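Local structure of DUF3863 domain-containing protein (Parabacteroides distasonis, 3LM3) at residues 146-151 and 168-173; 189-194 and 213-218; 220-225 and 343-348; 354-359 and 372-377. The protein is of unknown function but, as a putative glycoside hydrolase or deacetylase, probably acts on carbohydrates. All coordinates share one frame; numbering follows the deposited sequence.

Contact 1 (146-151 and 168-173); sequences SIMGGF and VAHAVI
His170 N donates to Ile147 O at 2.9 Å across these two parallel segments, meeting it nearly along the C=O axis (165° at the oxygen). His170 O accepts from Gly150 N at 2.9 Å, above the carbonyl plane in a residue modelled in two conformers, and from Gly149 N at 2.8 Å in a weak, bent bond. Nearer the start of the strands, Ile147 N reaches Val168 O only weakly, at 3.4 Å. The strand axes run 17° apart, and helix 154-163 closes the beta-alpha-beta crossover, with Leu157 and Leu160 packed on Ala169. In His170, chi1 (158°) sets CG anti to the backbone N; the imidazole that follows lies beside Met148, whose side chain crosses that of His170 at about a right angle. The terminal Met148 CE is 3.8 Å from His170 CB and just as far from His170 CD2. His170 ND1 bonds to Leu215 O on the next strand. An alanine here would probably leave Leu215 O without its imidazole donor and open a gap beside Met148 CE. Ser146 O is paired with Thr107 OG1. In this wholly buried setting, backbone carbonyls are paid by donors from both neighbouring strands and from the Gly149 and Gly150 amides of the loop after strand 146-148, which implies that hydrogen bonding as well as packing fixes the course of the chain there.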
loop_
_atom_site.group_PDB
_atom_site.type_symbol
_atom_site.label_atom_id
_atom_site.label_comp_id
_atom_site.label_asym_id
_atom_site.label_seq_id
_atom_site.Cartn_x
_atom_site.Cartn_y
_atom_site.Cartn_z
ATOM N N SER A 146 1.481 0.931 13.911
ATOM C CA SER A 146 0.731 0.332 12.792
ATOM C C SER A 146 0.875 -1.175 12.839
ATOM O O SER A 146 1.745 -1.691 13.585
ATOM C CB SER A 146 1.275 0.838 11.445
ATOM O OG SER A 146 2.566 0.332 11.181
ATOM N N ILE A 147 0.022 -1.850 12.064
ATOM C CA ILE A 147 0.165 -3.257 11.698
ATOM C C ILE A 147 0.247 -3.318 10.176
ATOM O O ILE A 147 -0.496 -2.618 9.483
ATOM C CB ILE A 147 -1.058 -4.078 12.172
ATOM C CG1 ILE A 147 -1.119 -4.080 13.693
ATOM C CG2 ILE A 147 -1.061 -5.530 11.621
ATOM C CD1 ILE A 147 -0.095 -4.993 14.424
HETATM N N MSE A 148 1.122 -4.175 9.650
HETATM C CA MSE A 148 1.303 -4.360 8.204
HETATM C C MSE A 148 0.434 -5.517 7.745
HETATM O O MSE A 148 0.913 -6.631 7.545
HETATM C CB MSE A 148 2.771 -4.613 7.850
HETATM C CG MSE A 148 3.719 -3.480 8.258
HETATM SE SE MSE A 148 3.299 -1.707 7.494
HETATM C CE MSE A 148 3.530 -2.122 5.622
ATOM N N GLY A 149 -0.864 -5.258 7.647
ATOM C CA GLY A 149 -1.831 -6.333 7.479
ATOM C C GLY A 149 -2.061 -6.841 6.080
ATOM O O GLY A 149 -2.319 -8.043 5.891
ATOM N N GLY A 150 -2.103 -5.949 5.087
ATOM C CA GLY A 150 -2.547 -6.338 3.725
ATOM C C GLY A 150 -4.055 -6.595 3.749
ATOM O O GLY A 150 -4.819 -5.672 3.990
ATOM N N PHE A 151 -4.463 -7.812 3.440
ATOM C CA PHE A 151 -5.866 -8.144 3.544
ATOM C C PHE A 151 -6.238 -8.163 5.044
ATOM O O PHE A 151 -6.151 -9.271 5.600
ATOM C CB PHE A 151 -6.175 -9.482 2.808
ATOM C CG PHE A 151 -6.191 -9.346 1.296
ATOM C CD1 PHE A 151 -5.011 -9.210 0.590
ATOM C CD2 PHE A 151 -7.376 -9.230 0.604
ATOM C CE1 PHE A 151 -5.015 -9.059 -0.807
ATOM C CE2 PHE A 151 -7.381 -9.088 -0.787
ATOM C CZ PHE A 151 -6.209 -8.997 -1.478
ATOM N N VAL A 168 -3.385 2.937 13.090
ATOM C CA VAL A 168 -2.917 2.917 11.711
ATOM C C VAL A 168 -2.765 1.456 11.295
ATOM O O VAL A 168 -2.278 0.630 12.078
ATOM C CB VAL A 168 -1.561 3.622 11.572
ATOM C CG1 VAL A 168 -1.070 3.623 10.080
ATOM C CG2 VAL A 168 -1.653 5.024 12.140
ATOM N N ALA A 169 -3.154 1.117 10.064
ATOM C CA ALA A 169 -2.797 -0.172 9.527
ATOM C C ALA A 169 -2.599 -0.078 8.026
ATOM O O ALA A 169 -3.351 0.613 7.332
ATOM C CB ALA A 169 -3.845 -1.266 9.832
ATOM N N HIS A 170 -1.610 -0.812 7.507
ATOM C CA HIS A 170 -1.579 -1.101 6.083
ATOM C C HIS A 170 -2.608 -2.194 5.868
ATOM O O HIS A 170 -2.391 -3.342 6.262
ATOM C CB HIS A 170 -0.188 -1.518 5.609
ATOM C CG HIS A 170 -0.188 -2.311 4.350
ATOM N ND1 HIS A 170 -0.824 -1.902 3.193
ATOM C CD2 HIS A 170 0.333 -3.530 4.085
ATOM C CE1 HIS A 170 -0.688 -2.859 2.282
ATOM N NE2 HIS A 170 0.007 -3.855 2.796
ATOM N N ALA A 171 -3.755 -1.812 5.299
ATOM C CA ALA A 171 -4.870 -2.708 5.002
ATOM C C ALA A 171 -5.526 -2.327 3.665
ATOM O O ALA A 171 -6.745 -2.502 3.462
ATOM C CB ALA A 171 -5.874 -2.720 6.181
ATOM N N VAL A 172 -4.745 -1.741 2.771
ATOM C CA VAL A 172 -5.155 -1.374 1.377
ATOM C C VAL A 172 -4.036 -1.994 0.543
ATOM O O VAL A 172 -2.931 -1.647 0.739
ATOM C CB VAL A 172 -5.199 0.208 1.133
ATOM C CG1 VAL A 172 -5.272 0.586 -0.393
ATOM C CG2 VAL A 172 -6.258 0.907 1.941
ATOM N N ILE A 173 -4.317 -2.964 -0.351
ATOM C CA ILE A 173 -3.333 -3.332 -1.421
ATOM C C ILE A 173 -3.972 -2.749 -2.651
ATOM O O ILE A 173 -4.732 -3.393 -3.390
ATOM C CB ILE A 173 -2.938 -4.847 -1.583
ATOM C CG1 ILE A 173 -2.319 -5.395 -0.281
ATOM C CG2 ILE A 173 -1.829 -4.970 -2.604
ATOM C CD1 ILE A 173 -1.597 -6.792 -0.401
#

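Contact 2 (189-194 and 213-218); sequences SYPFYP and VNLDGW
Phe192 lays one face of its ring over Asn214, whose CB sits 4.1 Å from the ring centroid and 18° off the normal, a CH-pi contact displaced toward the rim. Phe192 CG lies between the backbone N and the carbonyl carbon (chi1 62°), folded back toward Asn214. The side chains run side by side, Phe192 CZ within 3.6 Å of Asn214 ND2. Their backbones are tied too: Asn214 N donates to Phe192 O at 2.9 Å, nearly straight (168°). Next along, the Pro191 ring rests on aliphatic tips, with Pro191 CB 3.7 Å from Val213 CG1 and Pro191 CG 3.6 Å from Leu215 CD2. An irregular loop thus runs antiparallel to strand 213-216, an outer strand of the parallel sheet that also holds 146-148 and 168-172. An alanine in place of Phe192 would probably uncover Asn214 CB and leave a gap beside Val172, which the ring also touches. Beyond this shell, two waters fill in for direct bonds: one donates to Ser189 O and to Asp216 OD2, each at 2.7 Å, while the other donates to Asn214 O and accepts from Asp216 N. Asn214 is positioned by ND2 bonding to Ala171 O, Asp216 by Trp174 N bonding to OD1.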
loop_
_atom_site.group_PDB
_atom_site.type_symbol
_atom_site.label_atom_id
_atom_site.label_comp_id
_atom_site.label_asym_id
_atom_site.label_seq_id
_atom_site.Cartn_x
_atom_site.Cartn_y
_atom_site.Cartn_z
ATOM N N SER A 189 -6.713 5.286 -2.753
ATOM C CA SER A 189 -5.312 4.922 -2.636
ATOM C C SER A 189 -4.592 5.732 -1.579
ATOM O O SER A 189 -3.513 5.343 -1.156
ATOM C CB SER A 189 -4.610 5.035 -3.967
ATOM O OG SER A 189 -4.468 6.374 -4.374
ATOM N N TYR A 190 -5.149 6.849 -1.164
ATOM C CA TYR A 190 -4.582 7.661 -0.088
ATOM C C TYR A 190 -5.365 7.384 1.186
ATOM O O TYR A 190 -6.362 6.622 1.176
ATOM C CB TYR A 190 -4.559 9.148 -0.470
ATOM C CG TYR A 190 -3.218 9.707 -0.968
ATOM C CD1 TYR A 190 -2.267 8.903 -1.605
ATOM C CD2 TYR A 190 -2.957 11.066 -0.841
ATOM C CE1 TYR A 190 -1.070 9.434 -2.044
ATOM C CE2 TYR A 190 -1.758 11.615 -1.281
ATOM C CZ TYR A 190 -0.823 10.796 -1.902
ATOM O OH TYR A 190 0.334 11.357 -2.425
ATOM N N PRO A 191 -4.909 7.951 2.313
ATOM C CA PRO A 191 -5.408 7.451 3.595
ATOM C C PRO A 191 -6.862 7.798 3.838
ATOM O O PRO A 191 -7.358 8.845 3.405
ATOM C CB PRO A 191 -4.521 8.150 4.615
ATOM C CG PRO A 191 -3.235 8.367 3.832
ATOM C CD PRO A 191 -3.703 8.792 2.475
ATOM N N PHE A 192 -7.562 6.891 4.520
ATOM C CA PHE A 192 -8.960 7.102 4.883
ATOM C C PHE A 192 -9.304 6.298 6.126
ATOM O O PHE A 192 -8.592 5.358 6.470
ATOM C CB PHE A 192 -9.912 6.708 3.732
ATOM C CG PHE A 192 -9.843 5.233 3.339
ATOM C CD1 PHE A 192 -8.824 4.772 2.535
ATOM C CD2 PHE A 192 -10.805 4.321 3.777
ATOM C CE1 PHE A 192 -8.750 3.443 2.165
ATOM C CE2 PHE A 192 -10.721 2.977 3.418
ATOM C CZ PHE A 192 -9.692 2.537 2.630
ATOM N N TYR A 193 -10.404 6.679 6.780
ATOM C CA TYR A 193 -10.985 5.879 7.875
ATOM C C TYR A 193 -11.996 4.903 7.270
ATOM O O TYR A 193 -12.940 5.325 6.597
ATOM C CB TYR A 193 -11.674 6.799 8.867
ATOM C CG TYR A 193 -10.789 7.764 9.619
ATOM C CD1 TYR A 193 -10.000 7.345 10.668
ATOM C CD2 TYR A 193 -10.812 9.110 9.329
ATOM C CE1 TYR A 193 -9.255 8.233 11.396
ATOM C CE2 TYR A 193 -10.034 10.020 10.047
ATOM C CZ TYR A 193 -9.290 9.590 11.096
ATOM O OH TYR A 193 -8.496 10.454 11.857
ATOM N N PRO A 194 -11.799 3.596 7.482
ATOM C CA PRO A 194 -12.688 2.615 6.877
ATOM C C PRO A 194 -14.041 2.524 7.608
ATOM O O PRO A 194 -14.169 2.887 8.786
ATOM C CB PRO A 194 -11.905 1.321 7.012
ATOM C CG PRO A 194 -11.125 1.525 8.326
ATOM C CD PRO A 194 -10.745 2.957 8.302
ATOM N N VAL A 213 -6.516 4.530 10.540
ATOM C CA VAL A 213 -6.149 5.040 9.223
ATOM C C VAL A 213 -5.714 3.849 8.380
ATOM O O VAL A 213 -4.826 3.073 8.751
ATOM C CB VAL A 213 -4.963 6.024 9.336
ATOM C CG1 VAL A 213 -4.598 6.587 7.942
ATOM C CG2 VAL A 213 -5.280 7.145 10.303
ATOM N N ASN A 214 -6.326 3.695 7.217
ATOM C CA ASN A 214 -6.028 2.583 6.322
ATOM C C ASN A 214 -5.064 3.053 5.222
ATOM O O ASN A 214 -5.398 3.934 4.437
ATOM C CB ASN A 214 -7.314 1.993 5.713
ATOM C CG ASN A 214 -7.084 0.643 5.112
ATOM O OD1 ASN A 214 -5.954 0.176 5.083
ATOM N ND2 ASN A 214 -8.152 -0.031 4.635
ATOM N N LEU A 215 -3.888 2.453 5.204
ATOM C CA LEU A 215 -2.784 2.785 4.320
ATOM C C LEU A 215 -2.494 1.732 3.272
ATOM O O LEU A 215 -2.326 0.541 3.555
ATOM C CB LEU A 215 -1.478 2.969 5.107
ATOM C CG LEU A 215 -1.480 4.093 6.137
ATOM C CD1 LEU A 215 -0.094 4.209 6.797
ATOM C CD2 LEU A 215 -1.883 5.445 5.489
ATOM N N ASP A 216 -2.377 2.188 2.033
ATOM C CA ASP A 216 -1.745 1.440 0.940
ATOM C C ASP A 216 -0.330 0.985 1.285
ATOM O O ASP A 216 0.333 1.581 2.142
ATOM C CB ASP A 216 -1.727 2.323 -0.304
ATOM C CG ASP A 216 -1.501 1.561 -1.610
ATOM O OD1 ASP A 216 -1.649 0.302 -1.675
ATOM O OD2 ASP A 216 -1.131 2.251 -2.604
ATOM N N GLY A 217 0.136 -0.035 0.578
ATOM C CA GLY A 217 1.444 -0.649 0.784
ATOM C C GLY A 217 2.516 -0.324 -0.253
ATOM O O GLY A 217 3.694 -0.226 0.092
ATOM N N TRP A 218 2.120 -0.247 -1.537
ATOM C CA TRP A 218 3.016 0.037 -2.651
ATOM C C TRP A 218 2.400 1.061 -3.592
ATOM O O TRP A 218 1.386 0.800 -4.244
ATOM C CB TRP A 218 3.315 -1.211 -3.496
ATOM C CG TRP A 218 3.949 -2.397 -2.860
ATOM C CD1 TRP A 218 5.263 -2.755 -2.947
ATOM C CD2 TRP A 218 3.304 -3.414 -2.099
ATOM N NE1 TRP A 218 5.472 -3.930 -2.283
ATOM C CE2 TRP A 218 4.281 -4.371 -1.773
ATOM C CE3 TRP A 218 1.992 -3.618 -1.679
ATOM C CZ2 TRP A 218 3.993 -5.498 -1.008
ATOM C CZ3 TRP A 218 1.703 -4.754 -0.926
ATOM C CH2 TRP A 218 2.711 -5.671 -0.594
HETATM O O HOH W 1 -1.072 4.983 -2.370
HETATM O O HOH W 2 -4.231 4.424 1.826
#

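Contact 3 (220-225 and 343-348); sequences MDFICA and FVERGS
Ile223 and Gly347 bring the two backbones nearest, yet their CA atoms are still 6.6 Å apart, so no backbone pairing links 220-225 to strand 343-346 and side chains span the gap. The short helical turn of about 222-225 has Asp221 at its N-cap, where Asp221 OD1 accepts weakly from Ile223 N. Glu345 reaches out from the strand to the same helix start, its CG anti to the backbone N (chi1 -179°). Its OE1 takes a second, weak bond from Ile223 N at 3.3 Å. Glu345 OE2 approaches Asp221 OD1 to 2.5 Å, with the carboxylate planes 54° apart. Both acids have second partners, Ser353 OG for Asp221 OD2 and His264 NE2 for Glu345 OE2. On one flank of the acid pair, Phe222 CZ lies over a face of the Phe343 ring, and Phe222 CE2 is 3.6 Å from Phe343 CB. The two rings meet obliquely, centroids 5.3 Å apart and planes at 48°. Toward the other end of the strand Ile223 CD1 presses on the backbone, 3.2 Å from Gly347 N, which is tight for a methyl carbon. In fold terms this is a capped helix N-terminus set against strand 341-346, an outer strand of the four-stranded antiparallel sheet.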
loop_
_atom_site.group_PDB
_atom_site.type_symbol
_atom_site.label_atom_id
_atom_site.label_comp_id
_atom_site.label_asym_id
_atom_site.label_seq_id
_atom_site.Cartn_x
_atom_site.Cartn_y
_atom_site.Cartn_z
HETATM N N MSE A 220 1.396 2.737 -6.755
HETATM C CA MSE A 220 1.245 2.284 -8.135
HETATM C C MSE A 220 1.436 3.389 -9.159
HETATM O O MSE A 220 1.084 4.547 -8.928
HETATM C CB MSE A 220 -0.139 1.704 -8.353
HETATM C CG MSE A 220 -0.404 0.431 -7.615
HETATM SE SE MSE A 220 0.720 -1.017 -8.190
HETATM C CE MSE A 220 2.070 -0.885 -6.895
ATOM N N ASP A 221 1.927 2.989 -10.331
ATOM C CA ASP A 221 1.757 3.813 -11.525
ATOM C C ASP A 221 0.313 3.577 -11.937
ATOM O O ASP A 221 -0.061 2.472 -12.321
ATOM C CB ASP A 221 2.744 3.367 -12.587
ATOM C CG ASP A 221 2.652 4.213 -13.865
ATOM O OD1 ASP A 221 1.520 4.630 -14.209
ATOM O OD2 ASP A 221 3.714 4.480 -14.513
ATOM N N PHE A 222 -0.504 4.627 -11.857
ATOM C CA PHE A 222 -1.938 4.473 -12.093
ATOM C C PHE A 222 -2.260 3.921 -13.478
ATOM O O PHE A 222 -3.226 3.169 -13.652
ATOM C CB PHE A 222 -2.674 5.805 -11.911
ATOM C CG PHE A 222 -2.761 6.289 -10.490
ATOM C CD1 PHE A 222 -3.393 5.529 -9.528
ATOM C CD2 PHE A 222 -2.370 7.575 -10.152
ATOM C CE1 PHE A 222 -3.540 5.999 -8.245
ATOM C CE2 PHE A 222 -2.519 8.053 -8.854
ATOM C CZ PHE A 222 -3.137 7.278 -7.920
ATOM N N ILE A 223 -1.466 4.271 -14.479
ATOM C CA ILE A 223 -1.700 3.746 -15.829
ATOM C C ILE A 223 -1.471 2.231 -15.864
ATOM O O ILE A 223 -2.279 1.483 -16.431
ATOM C CB ILE A 223 -0.847 4.506 -16.864
ATOM C CG1 ILE A 223 -1.433 5.939 -17.003
ATOM C CG2 ILE A 223 -0.866 3.795 -18.213
ATOM C CD1 ILE A 223 -0.561 6.915 -17.746
ATOM N N CYS A 224 -0.405 1.750 -15.240
ATOM C CA CYS A 224 -0.137 0.322 -15.205
ATOM C C CYS A 224 -1.209 -0.439 -14.431
ATOM O O CYS A 224 -1.590 -1.559 -14.792
ATOM C CB CYS A 224 1.217 0.045 -14.571
ATOM S SG CYS A 224 2.619 0.909 -15.353
ATOM N N ALA A 225 -1.689 0.178 -13.352
ATOM C CA ALA A 225 -2.574 -0.488 -12.393
ATOM C C ALA A 225 -3.994 -0.638 -12.872
ATOM O O ALA A 225 -4.788 -1.291 -12.202
ATOM C CB ALA A 225 -2.522 0.263 -11.048
ATOM N N PHE A 343 -5.453 13.152 -8.482
ATOM C CA PHE A 343 -4.198 12.868 -9.152
ATOM C C PHE A 343 -4.344 13.023 -10.643
ATOM O O PHE A 343 -5.417 12.756 -11.182
ATOM C CB PHE A 343 -3.716 11.441 -8.846
ATOM C CG PHE A 343 -3.546 11.180 -7.389
ATOM C CD1 PHE A 343 -2.406 11.596 -6.727
ATOM C CD2 PHE A 343 -4.536 10.543 -6.663
ATOM C CE1 PHE A 343 -2.285 11.420 -5.356
ATOM C CE2 PHE A 343 -4.394 10.347 -5.271
ATOM C CZ PHE A 343 -3.260 10.777 -4.636
ATOM N N VAL A 344 -3.259 13.432 -11.284
ATOM C CA VAL A 344 -3.160 13.488 -12.748
ATOM C C VAL A 344 -1.840 12.848 -13.149
ATOM O O VAL A 344 -0.799 13.145 -12.539
ATOM C CB VAL A 344 -3.213 14.931 -13.270
ATOM C CG1 VAL A 344 -2.953 14.969 -14.785
ATOM C CG2 VAL A 344 -4.539 15.590 -12.907
ATOM N N GLU A 345 -1.865 11.966 -14.139
ATOM C CA GLU A 345 -0.642 11.315 -14.613
ATOM C C GLU A 345 -0.698 11.091 -16.097
ATOM O O GLU A 345 -1.711 10.658 -16.605
ATOM C CB GLU A 345 -0.474 9.962 -13.939
ATOM C CG GLU A 345 0.807 9.242 -14.370
ATOM C CD GLU A 345 0.768 7.754 -14.265
ATOM O OE1 GLU A 345 -0.177 7.202 -13.668
ATOM O OE2 GLU A 345 1.750 7.102 -14.746
ATOM N N ARG A 346 0.406 11.370 -16.775
ATOM C CA ARG A 346 0.639 10.857 -18.126
ATOM C C ARG A 346 1.659 9.738 -18.071
ATOM O O ARG A 346 2.485 9.667 -17.154
ATOM C CB ARG A 346 1.087 11.941 -19.094
ATOM C CG ARG A 346 -0.002 12.888 -19.433
ATOM C CD ARG A 346 0.482 13.989 -20.351
ATOM N NE ARG A 346 -0.649 14.795 -20.782
ATOM C CZ ARG A 346 -0.606 15.671 -21.788
ATOM N NH1 ARG A 346 0.517 15.877 -22.456
ATOM N NH2 ARG A 346 -1.707 16.340 -22.105
ATOM N N GLY A 347 1.619 8.821 -19.031
ATOM C CA GLY A 347 2.543 7.691 -18.990
ATOM C C GLY A 347 3.988 8.144 -19.052
ATOM O O GLY A 347 4.304 9.168 -19.677
ATOM N N SER A 348 4.879 7.378 -18.434
ATOM C CA SER A 348 6.298 7.687 -18.474
ATOM C C SER A 348 6.896 7.503 -19.847
ATOM O O SER A 348 7.971 8.023 -20.142
ATOM C CB SER A 348 7.073 6.824 -17.493
ATOM O OG SER A 348 7.031 5.450 -17.848
#

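Contact 4 (354-359 and 372-377); sequences YNNLEI and LRDWHT
Asn356 lays its CB over one face of the His376 imidazole, 3.5 Å from the ring centroid and 18° off the normal, a CH-pi contact at the open end of a beta hairpin. Strands 357-363 and 367-374 form that hairpin, in which Glu358 and Arg373 are a hydrogen-bonded pair: each N donates to the other's O at 2.9 Å. Past them the ladder runs into two type I turns, Tyr354 to Leu357 and Asp374 to Thr377, which are joined by Trp375 N donating to Asn356 O. Asn356 also uses its amide, ND2 reaching Asp374 OD1 at 3.1 Å; the bond is almost straight (172°) and lies in the amide plane but arrives from above the carboxylate plane. Trp375 presents its ring edge to the Leu357-Glu358 peptide, and its NE1 bonds weakly to Asn355 O. Apolar contact lies on the sheet face of Leu357, Ile359 and Leu372, with Leu372 CD1 3.9 Å from Ile359 CB. On the other face, Arg373 NH2 and Glu358 OE2 make a salt bridge at 3.1 Å, the oxygen at the guanidinium edge. Glu358 OE1 is held by Arg346 NE, a salt bridge to the adjacent strand, and Arg346 in turn makes a cation-pi contact with Trp375. A water sits beside the bridge, donating to Glu358 OE2 at 2.7 Å and accepting at 2.9 Å from Arg373 NE, which the bend at chi3 (65°) places.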
loop_
_atom_site.group_PDB
_atom_site.type_symbol
_atom_site.label_atom_id
_atom_site.label_comp_id
_atom_site.label_asym_id
_atom_site.label_seq_id
_atom_site.Cartn_x
_atom_site.Cartn_y
_atom_site.Cartn_z
ATOM N N TYR A 354 2.060 3.795 -20.725
ATOM C CA TYR A 354 1.938 4.256 -22.113
ATOM C C TYR A 354 1.854 5.762 -22.204
ATOM O O TYR A 354 1.046 6.424 -21.536
ATOM C CB TYR A 354 0.765 3.569 -22.843
ATOM C CG TYR A 354 1.001 2.076 -22.932
ATOM C CD1 TYR A 354 2.053 1.546 -23.668
ATOM C CD2 TYR A 354 0.170 1.176 -22.263
ATOM C CE1 TYR A 354 2.297 0.189 -23.722
ATOM C CE2 TYR A 354 0.428 -0.182 -22.302
ATOM C CZ TYR A 354 1.463 -0.676 -23.057
ATOM O OH TYR A 354 1.761 -2.021 -23.107
ATOM N N ASN A 355 2.687 6.327 -23.079
ATOM C CA ASN A 355 2.853 7.769 -23.133
ATOM C C ASN A 355 1.641 8.540 -23.632
ATOM O O ASN A 355 1.508 9.698 -23.294
ATOM C CB ASN A 355 4.117 8.166 -23.935
ATOM C CG ASN A 355 4.128 7.704 -25.384
ATOM O OD1 ASN A 355 3.150 7.155 -25.916
ATOM N ND2 ASN A 355 5.253 7.991 -26.069
ATOM N N ASN A 356 0.787 7.889 -24.411
ATOM C CA ASN A 356 -0.336 8.543 -25.026
ATOM C C ASN A 356 -1.518 8.693 -24.083
ATOM O O ASN A 356 -2.502 9.332 -24.455
ATOM C CB ASN A 356 -0.801 7.757 -26.252
ATOM C CG ASN A 356 -1.412 6.424 -25.886
ATOM O OD1 ASN A 356 -0.735 5.555 -25.356
ATOM N ND2 ASN A 356 -2.706 6.249 -26.205
ATOM N N LEU A 357 -1.404 8.128 -22.879
ATOM C CA LEU A 357 -2.515 8.144 -21.926
ATOM C C LEU A 357 -2.357 9.197 -20.846
ATOM O O LEU A 357 -1.265 9.390 -20.295
ATOM C CB LEU A 357 -2.667 6.751 -21.300
ATOM C CG LEU A 357 -3.015 5.608 -22.250
ATOM C CD1 LEU A 357 -3.013 4.270 -21.502
ATOM C CD2 LEU A 357 -4.369 5.835 -22.954
ATOM N N GLU A 358 -3.466 9.877 -20.531
ATOM C CA GLU A 358 -3.566 10.771 -19.402
ATOM C C GLU A 358 -4.683 10.245 -18.521
ATOM O O GLU A 358 -5.844 10.062 -18.990
ATOM C CB GLU A 358 -3.887 12.193 -19.826
ATOM C CG GLU A 358 -3.996 13.136 -18.651
ATOM C CD GLU A 358 -4.137 14.571 -19.106
ATOM O OE1 GLU A 358 -3.114 15.208 -19.426
ATOM O OE2 GLU A 358 -5.278 15.045 -19.180
ATOM N N ILE A 359 -4.358 9.960 -17.253
ATOM C CA ILE A 359 -5.350 9.476 -16.294
ATOM C C ILE A 359 -5.567 10.516 -15.218
ATOM O O ILE A 359 -4.604 11.153 -14.767
ATOM C CB ILE A 359 -4.973 8.091 -15.691
ATOM C CG1 ILE A 359 -6.148 7.511 -14.891
ATOM C CG2 ILE A 359 -3.694 8.153 -14.804
ATOM C CD1 ILE A 359 -5.958 6.019 -14.627
ATOM N N LEU A 372 -9.884 8.594 -18.301
ATOM C CA LEU A 372 -8.725 8.233 -19.122
ATOM C C LEU A 372 -8.900 8.851 -20.494
ATOM O O LEU A 372 -10.005 8.794 -21.084
ATOM C CB LEU A 372 -8.640 6.723 -19.269
ATOM C CG LEU A 372 -7.353 6.199 -19.913
ATOM C CD1 LEU A 372 -6.126 6.415 -19.020
ATOM C CD2 LEU A 372 -7.500 4.739 -20.259
ATOM N N ARG A 373 -7.812 9.412 -21.021
ATOM C CA ARG A 373 -7.846 10.130 -22.307
ATOM C C ARG A 373 -6.606 9.788 -23.130
ATOM O O ARG A 373 -5.520 9.681 -22.579
ATOM C CB ARG A 373 -7.915 11.631 -22.077
ATOM C CG ARG A 373 -8.034 12.460 -23.346
ATOM C CD ARG A 373 -8.372 13.926 -23.038
ATOM N NE ARG A 373 -7.324 14.639 -22.314
ATOM C CZ ARG A 373 -6.387 15.411 -22.876
ATOM N NH1 ARG A 373 -6.351 15.564 -24.195
ATOM N NH2 ARG A 373 -5.484 16.027 -22.119
ATOM N N ASP A 374 -6.800 9.555 -24.425
ATOM C CA ASP A 374 -5.725 9.380 -25.400
ATOM C C ASP A 374 -5.397 10.778 -25.872
ATOM O O ASP A 374 -6.026 11.268 -26.832
ATOM C CB ASP A 374 -6.195 8.459 -26.552
ATOM C CG ASP A 374 -5.237 8.429 -27.723
ATOM O OD1 ASP A 374 -4.057 8.740 -27.522
ATOM O OD2 ASP A 374 -5.693 8.112 -28.855
ATOM N N TRP A 375 -4.418 11.423 -25.246
ATOM C CA TRP A 375 -4.112 12.816 -25.533
ATOM C C TRP A 375 -3.314 12.970 -26.835
ATOM O O TRP A 375 -3.167 14.088 -27.312
ATOM C CB TRP A 375 -3.426 13.527 -24.355
ATOM C CG TRP A 375 -2.060 13.015 -24.040
ATOM C CD1 TRP A 375 -1.739 12.033 -23.165
ATOM C CD2 TRP A 375 -0.834 13.509 -24.567
ATOM N NE1 TRP A 375 -0.391 11.858 -23.141
ATOM C CE2 TRP A 375 0.196 12.735 -24.006
ATOM C CE3 TRP A 375 -0.504 14.514 -25.487
ATOM C CZ2 TRP A 375 1.548 12.948 -24.301
ATOM C CZ3 TRP A 375 0.845 14.702 -25.809
ATOM C CH2 TRP A 375 1.847 13.927 -25.212
ATOM N N HIS A 376 -2.841 11.858 -27.410
ATOM C CA HIS A 376 -2.175 11.897 -28.717
ATOM C C HIS A 376 -3.158 12.098 -29.851
ATOM O O HIS A 376 -2.740 12.407 -30.977
ATOM C CB HIS A 376 -1.423 10.598 -28.991
ATOM C CG HIS A 376 -0.110 10.506 -28.294
ATOM N ND1 HIS A 376 0.807 9.511 -28.576
ATOM C CD2 HIS A 376 0.454 11.292 -27.343
ATOM C CE1 HIS A 376 1.870 9.685 -27.814
ATOM N NE2 HIS A 376 1.681 10.746 -27.042
ATOM N N THR A 377 -4.449 11.887 -29.592
ATOM C CA THR A 377 -5.473 12.085 -30.624
ATOM C C THR A 377 -6.212 13.389 -30.337
ATOM O O THR A 377 -6.915 13.510 -29.332
ATOM C CB THR A 377 -6.446 10.920 -30.700
ATOM O OG1 THR A 377 -5.736 9.717 -30.996
ATOM C CG2 THR A 377 -7.495 11.145 -31.797
HETATM O O HOH W 3 -7.759 14.156 -19.458
#

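Overall arrangement
Contacts 1 and 2 lie deep in the chain, 8 Å between centres, and hold one parallel sheet: strand 168-172 pairs with 146-148 in the first and adjoins 213-216 of the second. Contact 3 is also buried but farther out, and it touches contact 2 where Tyr190 CE1 meets Phe343 CZ at 3.6 Å. Contacts 3 and 4 share the antiparallel sheet, with strands 341-346 and 357-363 as neighbours. Only contact 4 is at the surface. The chemistry follows: backbone bonds in contact 1, bridging waters and ring packing in contact 2, paired acids in contact 3, a salt bridge and turn side chains in contact 4.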